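Local coordinates for putative DNA binding protein (Bacteroides thetaiotaomicron VPI-5482, PDB 3HTN) that is of unknown function but binds metal ions, and carries a PCC-type domain consistent with a suggested role in DNA binding, at residues T135-P138 against D139-L142. Numbering follows the deposited sequence.
Sequences TYNP and DLGL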
loop_
_atom_site.group_PDB
_atom_site.type_symbol
_atom_site.label_atom_id
_atom_site.label_comp_id
_atom_site.label_asym_id
_atom_site.label_seq_id
_atom_site.Cartn_x
_atom_site.Cartn_y
_atom_site.Cartn_z
ATOM N N THR A 135 -24.303 0.035 0.501
ATOM C CA THR A 135 -25.547 0.656 0.098
ATOM C C THR A 135 -25.219 1.837 -0.771
ATOM O O THR A 135 -24.377 2.678 -0.402
ATOM C CB THR A 135 -26.329 1.121 1.317
ATOM O OG1 THR A 135 -26.716 -0.034 2.045
ATOM C CG2 THR A 135 -27.583 1.936 0.935
ATOM N N TYR A 136 -25.865 1.917 -1.926
ATOM C CA TYR A 136 -25.686 3.047 -2.828
ATOM C C TYR A 136 -26.347 4.265 -2.200
ATOM O O TYR A 136 -27.521 4.237 -1.850
ATOM C CB TYR A 136 -26.284 2.736 -4.198
ATOM C CG TYR A 136 -26.196 3.844 -5.221
ATOM C CD1 TYR A 136 -25.054 4.040 -5.982
ATOM C CD2 TYR A 136 -27.255 4.681 -5.440
ATOM C CE1 TYR A 136 -24.983 5.062 -6.930
ATOM C CE2 TYR A 136 -27.202 5.678 -6.389
ATOM C CZ TYR A 136 -26.048 5.858 -7.131
ATOM O OH TYR A 136 -25.990 6.850 -8.084
ATOM N N ASN A 137 -25.566 5.313 -2.017
ATOM C CA ASN A 137 -26.021 6.595 -1.517
ATOM C C ASN A 137 -26.402 7.427 -2.733
ATOM O O ASN A 137 -25.519 7.868 -3.461
ATOM C CB ASN A 137 -24.925 7.258 -0.701
ATOM C CG ASN A 137 -25.346 8.588 -0.157
ATOM O OD1 ASN A 137 -26.107 9.304 -0.784
ATOM N ND2 ASN A 137 -24.881 8.915 1.039
ATOM N N PRO A 138 -27.707 7.651 -2.977
ATOM C CA PRO A 138 -28.102 8.338 -4.190
ATOM C C PRO A 138 -27.722 9.807 -4.218
ATOM O O PRO A 138 -27.614 10.380 -5.309
ATOM C CB PRO A 138 -29.622 8.153 -4.220
ATOM C CG PRO A 138 -30.013 7.973 -2.857
ATOM C CD PRO A 138 -28.873 7.279 -2.163
ATOM N N ASP A 139 -27.490 10.397 -3.057
ATOM C CA ASP A 139 -27.042 11.792 -3.005
ATOM C C ASP A 139 -25.593 11.937 -3.453
ATOM O O ASP A 139 -25.270 12.901 -4.117
ATOM C CB ASP A 139 -27.172 12.356 -1.604
ATOM C CG ASP A 139 -28.611 12.324 -1.093
ATOM O OD1 ASP A 139 -29.540 12.570 -1.902
ATOM O OD2 ASP A 139 -28.796 12.028 0.108
ATOM N N LEU A 140 -24.732 10.995 -3.085
ATOM C CA LEU A 140 -23.350 11.009 -3.539
ATOM C C LEU A 140 -23.132 10.315 -4.879
ATOM O O LEU A 140 -22.218 10.668 -5.625
ATOM C CB LEU A 140 -22.447 10.312 -2.527
ATOM C CG LEU A 140 -22.416 10.892 -1.126
ATOM C CD1 LEU A 140 -21.389 10.100 -0.301
ATOM C CD2 LEU A 140 -22.089 12.386 -1.166
ATOM N N GLY A 141 -23.912 9.292 -5.165
ATOM C CA GLY A 141 -23.679 8.466 -6.335
ATOM C C GLY A 141 -22.601 7.428 -6.133
ATOM O O GLY A 141 -21.948 7.034 -7.103
ATOM N N LEU A 142 -22.391 7.013 -4.875
ATOM C CA LEU A 142 -21.354 6.065 -4.502
ATOM C C LEU A 142 -21.891 4.924 -3.644
ATOM O O LEU A 142 -22.854 5.081 -2.895
ATOM C CB LEU A 142 -20.282 6.782 -3.713
ATOM C CG LEU A 142 -19.571 7.920 -4.444
ATOM C CD1 LEU A 142 -18.583 8.605 -3.509
ATOM C CD2 LEU A 142 -18.883 7.414 -5.709
#
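Asn137 is met by all four residues that follow Pro138, through its side-chain oxygen, its carbonyl and its N-H, in a beta hairpin whose G1 beta bulge pairs Gly141 and Leu142 with Asn137. The hairpin joins strands 133-137 and 142-146, a small two-stranded antiparallel sheet at the surface of the chain. At Asp139 the backbone N makes a weak, bent bond to Asn137 OD1 (2.9 Å). With CG anti to its own backbone N (chi1 -180°), beside the carbonyl carbon, the amide brings OD1 to the N-H groups of the turn. Leu140 N donates to the same OD1 (3.2 Å) from above the carbonyl plane. Two successive N-H groups thus share this oxygen, the first weakly, and with Gly141 N on Asn137 O they make an Asx motif. The Leu140 side chain crosses the amide at a slant, CG 3.8 Å from Asn137 ND2, and also packs on Asn24 of a second subunit. Gly141, with a positive phi of 81° that suits glycine, sends its N to Asn137 O at 2.7 Å. The end of the Tyr136 side chain reaches this glycine, OH 3.3 Å from Gly141 CA. Leu142 packs against Gly119 of the second subunit; its side chain, about 7 Å from the nickel ion bound at His95 and His97, is a neighbour of that site. Leu142 O accepts a nearly straight bond from Asn137 N (2.9 Å, 172° at the hydrogen).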